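Local structure of acyl-CoA dehydrogenase (Geobacillus kaustophilus, 2PG0) at residues R39-R44 against G202-K207; R302-R307 against V322-W327. The protein binds FAD and, as an acyl-CoA dehydrogenase, probably introduces a double bond at the alpha-beta position of acyl chains. One frame throughout, in Å; residues are numbered along the deposited sequence.

Contact 1: R39-R44 against G202-K207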
ATOM      1  N   ARG A  39      -5.512 -12.465 -35.218  1.00 20.35           N
ATOM      2  CA  ARG A  39      -4.610 -13.298 -36.018  1.00 20.78           C
ATOM      3  C   ARG A  39      -3.399 -13.774 -35.213  1.00 19.89           C
ATOM      4  O   ARG A  39      -2.823 -14.813 -35.524  1.00 19.62           O
ATOM      5  CB  ARG A  39      -4.145 -12.559 -37.279  1.00 21.47           C
ATOM      6  CG  ARG A  39      -5.273 -12.118 -38.216  1.00 24.96           C
ATOM      7  CD  ARG A  39      -5.718 -13.225 -39.159  1.00 31.93           C
ATOM      8  NE  ARG A  39      -4.773 -13.406 -40.262  1.00 37.49           N
ATOM      9  CZ  ARG A  39      -4.784 -12.700 -41.393  1.00 39.81           C
ATOM     10  NH1 ARG A  39      -5.694 -11.749 -41.589  1.00 41.35           N
ATOM     11  NH2 ARG A  39      -3.875 -12.943 -42.333  1.00 41.05           N
ATOM     12  N   GLY A  40      -3.015 -13.004 -34.192  1.00 18.90           N
ATOM     13  CA  GLY A  40      -1.881 -13.351 -33.335  1.00 17.84           C
ATOM     14  C   GLY A  40      -0.544 -12.822 -33.820  1.00 17.32           C
ATOM     15  O   GLY A  40       0.515 -13.152 -33.257  1.00 17.63           O
ATOM     16  N   ILE A  41      -0.587 -11.986 -34.857  1.00 16.35           N
ATOM     17  CA  ILE A  41       0.617 -11.460 -35.485  1.00 16.05           C
ATOM     18  C   ILE A  41       0.282 -10.190 -36.278  1.00 16.07           C
ATOM     19  O   ILE A  41      -0.834 -10.041 -36.785  1.00 16.09           O
ATOM     20  CB  ILE A  41       1.308 -12.545 -36.384  1.00 16.08           C
ATOM     21  CG1 ILE A  41       2.750 -12.154 -36.751  1.00 15.67           C
ATOM     22  CG2 ILE A  41       0.436 -12.894 -37.603  1.00 16.05           C
ATOM     23  CD1 ILE A  41       3.594 -13.332 -37.292  1.00 16.58           C
ATOM     24  N   ILE A  42       1.244  -9.273 -36.334  1.00 15.94           N
ATOM     25  CA  ILE A  42       1.149  -8.056 -37.140  1.00 16.23           C
ATOM     26  C   ILE A  42       1.778  -8.355 -38.512  1.00 16.63           C
ATOM     27  O   ILE A  42       2.909  -8.832 -38.581  1.00 16.94           O
ATOM     28  CB  ILE A  42       1.869  -6.856 -36.449  1.00 15.75           C
ATOM     29  CG1 ILE A  42       1.223  -6.552 -35.087  1.00 16.17           C
ATOM     30  CG2 ILE A  42       1.870  -5.606 -37.363  1.00 16.59           C
ATOM     31  CD1 ILE A  42       2.000  -5.549 -34.230  1.00 15.63           C
ATOM     32  N   PRO A  43       1.052  -8.069 -39.609  1.00 17.46           N
ATOM     33  CA  PRO A  43       1.556  -8.483 -40.923  1.00 17.70           C
ATOM     34  C   PRO A  43       2.886  -7.818 -41.290  1.00 18.08           C
ATOM     35  O   PRO A  43       3.129  -6.655 -40.930  1.00 17.83           O
ATOM     36  CB  PRO A  43       0.440  -8.054 -41.887  1.00 17.74           C
ATOM     37  CG  PRO A  43      -0.326  -6.997 -41.163  1.00 17.76           C
ATOM     38  CD  PRO A  43      -0.224  -7.337 -39.705  1.00 17.23           C
ATOM     39  N   ARG A  44       3.734  -8.574 -41.988  1.00 18.82           N
ATOM     40  CA  ARG A  44       4.988  -8.080 -42.563  1.00 19.48           C
ATOM     41  C   ARG A  44       4.807  -6.795 -43.359  1.00 18.90           C
ATOM     42  O   ARG A  44       5.693  -5.943 -43.380  1.00 18.84           O
ATOM     43  CB  ARG A  44       5.594  -9.123 -43.510  1.00 20.27           C
ATOM     44  CG  ARG A  44       6.417 -10.218 -42.869  1.00 23.37           C
ATOM     45  CD  ARG A  44       7.545  -9.654 -42.014  1.00 28.16           C
ATOM     46  NE  ARG A  44       8.796  -9.397 -42.735  1.00 30.46           N
ATOM     47  CZ  ARG A  44       9.891 -10.152 -42.628  1.00 30.71           C
ATOM     48  NH1 ARG A  44       9.898 -11.231 -41.850  1.00 30.89           N
ATOM     49  NH2 ARG A  44      10.986  -9.825 -43.297  1.00 31.37           N
ATOM     50  N   GLY A 202       9.232 -22.377 -32.545  1.00 20.28           N
ATOM     51  CA  GLY A 202       8.018 -22.965 -32.007  1.00 20.59           C
ATOM     52  C   GLY A 202       6.791 -22.262 -32.552  1.00 21.05           C
ATOM     53  O   GLY A 202       6.899 -21.213 -33.198  1.00 20.88           O
ATOM     54  N   ARG A 203       5.627 -22.857 -32.308  1.00 21.43           N
ATOM     55  CA  ARG A 203       4.345 -22.205 -32.571  1.00 22.64           C
ATOM     56  C   ARG A 203       4.252 -20.951 -31.695  1.00 21.42           C
ATOM     57  O   ARG A 203       4.834 -20.912 -30.605  1.00 21.14           O
ATOM     58  CB  ARG A 203       3.178 -23.162 -32.274  1.00 22.69           C
ATOM     59  CG  ARG A 203       3.166 -23.757 -30.854  1.00 25.27           C
ATOM     60  CD  ARG A 203       1.781 -24.314 -30.471  1.00 26.24           C
ATOM     61  NE  ARG A 203       1.651 -24.555 -29.027  1.00 33.62           N
ATOM     62  CZ  ARG A 203       1.327 -25.724 -28.468  1.00 36.16           C
ATOM     63  NH1 ARG A 203       1.087 -26.798 -29.219  1.00 37.85           N
ATOM     64  NH2 ARG A 203       1.236 -25.820 -27.143  1.00 37.32           N
ATOM     65  N   LYS A 204       3.540 -19.925 -32.162  1.00 20.76           N
ATOM     66  CA  LYS A 204       3.422 -18.705 -31.361  1.00 20.62           C
ATOM     67  C   LYS A 204       2.821 -19.027 -29.991  1.00 19.17           C
ATOM     68  O   LYS A 204       1.866 -19.799 -29.880  1.00 18.14           O
ATOM     69  CB  LYS A 204       2.644 -17.594 -32.080  1.00 21.17           C
ATOM     70  CG  LYS A 204       1.261 -17.980 -32.561  1.00 22.83           C
ATOM     71  CD  LYS A 204       0.663 -16.906 -33.491  1.00 23.26           C
ATOM     72  CE  LYS A 204       1.065 -17.124 -34.946  1.00 26.29           C
ATOM     73  NZ  LYS A 204       0.075 -16.495 -35.851  1.00 28.44           N
ATOM     74  N   LEU A 205       3.427 -18.451 -28.959  1.00 18.27           N
ATOM     75  CA  LEU A 205       3.028 -18.694 -27.576  1.00 17.70           C
ATOM     76  C   LEU A 205       1.707 -18.012 -27.265  1.00 17.18           C
ATOM     77  O   LEU A 205       1.520 -16.844 -27.595  1.00 17.01           O
ATOM     78  CB  LEU A 205       4.123 -18.204 -26.621  1.00 17.95           C
ATOM     79  CG  LEU A 205       5.451 -18.978 -26.669  1.00 18.16           C
ATOM     80  CD1 LEU A 205       6.591 -18.195 -26.021  1.00 18.40           C
ATOM     81  CD2 LEU A 205       5.306 -20.351 -26.034  1.00 18.96           C
ATOM     82  N   GLU A 206       0.790 -18.750 -26.649  1.00 16.70           N
ATOM     83  CA  GLU A 206      -0.460 -18.158 -26.156  1.00 17.15           C
ATOM     84  C   GLU A 206      -0.215 -17.457 -24.817  1.00 15.19           C
ATOM     85  O   GLU A 206       0.175 -18.091 -23.833  1.00 14.44           O
ATOM     86  CB  GLU A 206      -1.555 -19.217 -26.004  1.00 16.51           C
ATOM     87  CG  GLU A 206      -2.108 -19.747 -27.322  1.00 19.99           C
ATOM     88  CD  GLU A 206      -3.302 -20.683 -27.130  1.00 21.43           C
ATOM     89  OE1 GLU A 206      -3.575 -21.100 -25.975  1.00 27.67           O
ATOM     90  OE2 GLU A 206      -3.973 -21.001 -28.141  1.00 27.93           O
ATOM     91  N   LYS A 207      -0.467 -16.152 -24.786  1.00 14.01           N
ATOM     92  CA  LYS A 207      -0.162 -15.330 -23.608  1.00 13.20           C
ATOM     93  C   LYS A 207      -1.413 -14.629 -23.055  1.00 12.82           C
ATOM     94  O   LYS A 207      -2.444 -14.554 -23.730  1.00 12.79           O
ATOM     95  CB  LYS A 207       0.907 -14.290 -23.960  1.00 13.32           C
ATOM     96  CG  LYS A 207       2.046 -14.804 -24.862  1.00 12.62           C
ATOM     97  CD  LYS A 207       3.111 -13.726 -25.110  1.00 13.42           C
ATOM     98  CE  LYS A 207       2.560 -12.503 -25.868  1.00 14.30           C
ATOM     99  NZ  LYS A 207       2.086 -12.870 -27.225  1.00 14.42           N
TER
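Lys204 reaches across from one loop to the end of a helix on the other side and meets three consecutive residues there. Its ammonium nitrogen NZ lies 3.4 Å from the carbonyl O of Arg39, which makes a weak hydrogen bond. The same NZ is 4.0 Å from CG2 of Ile41. Lower down the chain, CD of Lys204 rests 3.8 Å from O of Gly40. The lysine chain is kinked about its CG-CD bond (chi3 87°), and this turn carries NZ over to the Arg39 carbonyl. The side chains of Ile41 and Lys204 cross at about a right angle.

The close part of the contact is at Gly40. This residue has positive phi and ends helix 33-39 as the C-prime residue of a Schellman motif: Ile41 N bonds back to Trp36 O and Gly40 N to Glu37 O. A beta carbon here would point at the lysine and come within 3.2 Å of its CD. It would also jam against the carbonyl O of Arg39, so the backbone alone already calls for glycine. The loose part is the rest. The backbones stay well apart, with 7.8 Å between CA of Gly40 and CA of Lys204. Arg39 is exposed; its CB points away from the Lys204 loop, and its carbonyl O makes the contact. The two segments bury 113 Å² between them.

Leu205 and Lys207, just after Lys204, pack on Met350 of a second subunit. Ile41 also touches His166 of its own chain.

The carbonyl of Arg39 belongs to the last turn of helix 33-39, at the negative end of the helix dipole, so an ammonium there is likely to be favoured. The single long bond suggests a modest surface link between the N-terminal and middle domains.

Contact 2: R302-R307 against V322-W327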
ATOM      1  N   ARG A 302       6.438  10.626 -15.342  1.00 12.03           N
ATOM      2  CA  ARG A 302       6.723  11.393 -16.567  1.00 13.00           C
ATOM      3  C   ARG A 302       7.934  12.311 -16.368  1.00 12.90           C
ATOM      4  O   ARG A 302       8.842  12.351 -17.201  1.00 12.75           O
ATOM      5  CB  ARG A 302       5.488  12.196 -17.008  1.00 12.96           C
ATOM      6  CG  ARG A 302       5.697  13.123 -18.237  1.00 15.25           C
ATOM      7  CD  ARG A 302       6.411  12.435 -19.421  1.00 17.05           C
ATOM      8  NE  ARG A 302       5.633  11.383 -20.075  1.00 20.89           N
ATOM      9  CZ  ARG A 302       6.078  10.639 -21.086  1.00 21.58           C
ATOM     10  NH1 ARG A 302       7.310  10.815 -21.570  1.00 22.07           N
ATOM     11  NH2 ARG A 302       5.292   9.711 -21.618  1.00 22.02           N
ATOM     12  N   THR A 303       7.941  13.039 -15.257  1.00 12.99           N
ATOM     13  CA  THR A 303       9.056  13.928 -14.929  1.00 13.28           C
ATOM     14  C   THR A 303      10.366  13.146 -14.789  1.00 12.88           C
ATOM     15  O   THR A 303      11.411  13.585 -15.283  1.00 12.51           O
ATOM     16  CB  THR A 303       8.757  14.747 -13.660  1.00 13.29           C
ATOM     17  OG1 THR A 303       7.505  15.428 -13.831  1.00 15.12           O
ATOM     18  CG2 THR A 303       9.859  15.787 -13.385  1.00 13.89           C
ATOM     19  N   PHE A 304      10.307  11.983 -14.140  1.00 12.03           N
ATOM     20  CA  PHE A 304      11.508  11.179 -13.914  1.00 11.95           C
ATOM     21  C   PHE A 304      12.030  10.556 -15.211  1.00 12.17           C
ATOM     22  O   PHE A 304      13.221  10.677 -15.531  1.00 12.19           O
ATOM     23  CB  PHE A 304      11.243  10.096 -12.860  1.00 12.13           C
ATOM     24  CG  PHE A 304      12.484   9.428 -12.351  1.00 11.91           C
ATOM     25  CD1 PHE A 304      13.275  10.052 -11.384  1.00 13.23           C
ATOM     26  CD2 PHE A 304      12.870   8.178 -12.835  1.00 14.60           C
ATOM     27  CE1 PHE A 304      14.428   9.443 -10.903  1.00 12.98           C
ATOM     28  CE2 PHE A 304      14.028   7.553 -12.353  1.00 13.74           C
ATOM     29  CZ  PHE A 304      14.805   8.191 -11.384  1.00 13.57           C
ATOM     30  N   VAL A 305      11.150   9.903 -15.969  1.00 12.06           N
ATOM     31  CA  VAL A 305      11.597   9.275 -17.223  1.00 12.99           C
ATOM     32  C   VAL A 305      12.151  10.316 -18.207  1.00 13.12           C
ATOM     33  O   VAL A 305      13.145  10.056 -18.888  1.00 13.27           O
ATOM     34  CB  VAL A 305      10.505   8.372 -17.862  1.00 12.87           C
ATOM     35  CG1 VAL A 305       9.430   9.197 -18.555  1.00 12.66           C
ATOM     36  CG2 VAL A 305      11.134   7.353 -18.821  1.00 13.73           C
ATOM     37  N   ASP A 306      11.530  11.496 -18.238  1.00 13.60           N
ATOM     38  CA  ASP A 306      11.976  12.592 -19.100  1.00 14.00           C
ATOM     39  C   ASP A 306      13.379  13.053 -18.716  1.00 14.27           C
ATOM     40  O   ASP A 306      14.213  13.319 -19.588  1.00 14.24           O
ATOM     41  CB  ASP A 306      11.000  13.773 -19.037  1.00 14.22           C
ATOM     42  CG  ASP A 306       9.805  13.610 -19.975  1.00 14.63           C
ATOM     43  OD1 ASP A 306       9.734  12.622 -20.751  1.00 16.00           O
ATOM     44  OD2 ASP A 306       8.931  14.495 -19.934  1.00 17.05           O
ATOM     45  N   ARG A 307      13.643  13.121 -17.412  1.00 14.31           N
ATOM     46  CA  ARG A 307      14.983  13.472 -16.939  1.00 14.40           C
ATOM     47  C   ARG A 307      16.010  12.396 -17.308  1.00 13.91           C
ATOM     48  O   ARG A 307      17.118  12.713 -17.750  1.00 13.31           O
ATOM     49  CB  ARG A 307      14.974  13.749 -15.429  1.00 14.80           C
ATOM     50  CG  ARG A 307      16.290  14.262 -14.871  1.00 16.06           C
ATOM     51  CD  ARG A 307      16.662  15.617 -15.456  1.00 19.25           C
ATOM     52  NE  ARG A 307      17.974  16.033 -14.971  1.00 23.02           N
ATOM     53  CZ  ARG A 307      19.113  15.733 -15.578  1.00 24.99           C
ATOM     54  NH1 ARG A 307      19.097  15.037 -16.708  1.00 28.50           N
ATOM     55  NH2 ARG A 307      20.267  16.139 -15.069  1.00 28.66           N
ATOM     56  N   VAL A 322      17.836   4.378 -14.457  1.00 13.48           N
ATOM     57  CA  VAL A 322      17.013   3.647 -15.420  1.00 13.99           C
ATOM     58  C   VAL A 322      16.365   2.414 -14.766  1.00 13.33           C
ATOM     59  O   VAL A 322      15.242   2.051 -15.098  1.00 13.66           O
ATOM     60  CB  VAL A 322      17.796   3.285 -16.725  1.00 14.04           C
ATOM     61  CG1 VAL A 322      18.772   2.125 -16.513  1.00 14.78           C
ATOM     62  CG2 VAL A 322      16.828   2.954 -17.835  1.00 15.82           C
ATOM     63  N   SER A 323      17.076   1.793 -13.824  1.00 13.19           N
ATOM     64  CA  SER A 323      16.535   0.661 -13.062  1.00 13.11           C
ATOM     65  C   SER A 323      15.390   1.112 -12.157  1.00 12.12           C
ATOM     66  O   SER A 323      14.365   0.424 -12.054  1.00 11.97           O
ATOM     67  CB  SER A 323      17.641  -0.023 -12.255  1.00 13.64           C
ATOM     68  OG  SER A 323      18.639  -0.537 -13.131  1.00 16.50           O
ATOM     69  N   MET A 324      15.573   2.273 -11.522  1.00 11.61           N
ATOM     70  CA  MET A 324      14.512   2.958 -10.769  1.00 10.56           C
ATOM     71  C   MET A 324      13.289   3.225 -11.644  1.00 11.36           C
ATOM     72  O   MET A 324      12.157   2.861 -11.293  1.00 11.71           O
ATOM     73  CB  MET A 324      15.042   4.295 -10.219  1.00 10.84           C
ATOM     74  CG  MET A 324      15.974   4.164  -9.012  1.00 10.15           C
ATOM     75  SD  MET A 324      16.631   5.747  -8.426  1.00  6.83           S
ATOM     76  CE  MET A 324      17.436   5.185  -6.917  1.00 12.49           C
ATOM     77  N   ALA A 325      13.524   3.868 -12.784  1.00 11.61           N
ATOM     78  CA  ALA A 325      12.459   4.193 -13.728  1.00 11.78           C
ATOM     79  C   ALA A 325      11.698   2.933 -14.159  1.00 11.99           C
ATOM     80  O   ALA A 325      10.468   2.891 -14.088  1.00 12.07           O
ATOM     81  CB  ALA A 325      13.038   4.938 -14.941  1.00 12.01           C
ATOM     82  N   LYS A 326      12.436   1.894 -14.542  1.00 11.48           N
ATOM     83  CA  LYS A 326      11.831   0.649 -15.019  1.00 11.46           C
ATOM     84  C   LYS A 326      10.904  -0.007 -13.990  1.00 11.26           C
ATOM     85  O   LYS A 326       9.757  -0.297 -14.303  1.00 11.27           O
ATOM     86  CB  LYS A 326      12.912  -0.330 -15.486  1.00 11.56           C
ATOM     87  CG  LYS A 326      12.403  -1.468 -16.380  1.00 11.63           C
ATOM     88  CD  LYS A 326      11.826  -2.604 -15.531  1.00 12.37           C
ATOM     89  CE  LYS A 326      11.433  -3.789 -16.374  1.00 11.39           C
ATOM     90  NZ  LYS A 326      10.760  -4.843 -15.586  1.00 10.94           N
ATOM     91  N   TRP A 327      11.389  -0.256 -12.774  1.00 10.76           N
ATOM     92  CA  TRP A 327      10.552  -0.960 -11.809  1.00 10.50           C
ATOM     93  C   TRP A 327       9.401  -0.096 -11.304  1.00 10.22           C
ATOM     94  O   TRP A 327       8.262  -0.558 -11.240  1.00  9.95           O
ATOM     95  CB  TRP A 327      11.369  -1.605 -10.662  1.00 11.13           C
ATOM     96  CG  TRP A 327      11.625  -0.738  -9.453  1.00 11.17           C
ATOM     97  CD1 TRP A 327      12.773  -0.064  -9.159  1.00 12.07           C
ATOM     98  CD2 TRP A 327      10.717  -0.476  -8.369  1.00 11.69           C
ATOM     99  NE1 TRP A 327      12.637   0.615  -7.968  1.00 10.93           N
ATOM    100  CE2 TRP A 327      11.383   0.380  -7.463  1.00 11.82           C
ATOM    101  CE3 TRP A 327       9.404  -0.871  -8.087  1.00 11.98           C
ATOM    102  CZ2 TRP A 327      10.780   0.845  -6.290  1.00 11.82           C
ATOM    103  CZ3 TRP A 327       8.799  -0.411  -6.914  1.00 12.38           C
ATOM    104  CH2 TRP A 327       9.491   0.443  -6.034  1.00 11.78           C
TER
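Helices 285-313 and 319-343, joined by a short connection, pack side by side in the helical C-terminal domain of the acyl-CoA dehydrogenase fold. Phe304 on helix 285-313 carries the contact from one side, and Met324 and Ala325 on helix 319-343 receive it. The Phe304 side chain leaves its helix with CG opposite the backbone N (chi1 -167°), which directs the ring at the other helix. The ring touches with CD2, CE2 and CZ. CE2 of Phe304 lies 3.8 Å from CB of Ala325, and this methyl sits at the ring edge, in its plane. The same CE2 is 3.7 Å from the backbone N of Ala325, which approaches obliquely.

Met324 also comes in obliquely, through CB, 4.0 Å from CE2 of Phe304. Beyond CG the methionine runs straight on, crossing the phenylalanine at about a right angle. Its SD is still 5.5 Å from the centroid of the Phe304 ring, an oblique Met-aromatic contact. No hydrogen bond joins the segments, so the interface is held by apolar packing. With an alanine at Phe304, a gap would probably open beside the Ala325 methyl, and Met324 would lose its aromatic partner.

On the same helix as Phe304, Arg302 NH1 forms a salt bridge with Asp306 OD1 at 3.1 Å, and Arg302 also pairs with Glu261 of helix 237-273. That helix packs against both segments, touching Val305 through Ile254 and Val322 through Leu250. Helix 372-382 lies against Ser323 and Trp327, while Thr303 and Thr296 of a third subunit pack on Phe304 and Met324 respectively.

In the fold
The two contacts do not touch. Their centres are 30 Å apart and their nearest atoms about 15 Å, on opposite sides of the chain's centre. They follow each other along the sequence. Contact 1 bridges the N-terminal and middle domains at the surface, whereas contact 2 is buried and joins two helices within the C-terminal domain. In contact 1 the Lys204 side chain is about 12 Å from a bound FAD, and the side chain of Ile41 is about 11 Å from that of the FAD-binding Thr162. Contact 2 is plain helix packing away from the FAD-binding residues. Each borders a different neighbouring subunit of the four-chain assembly.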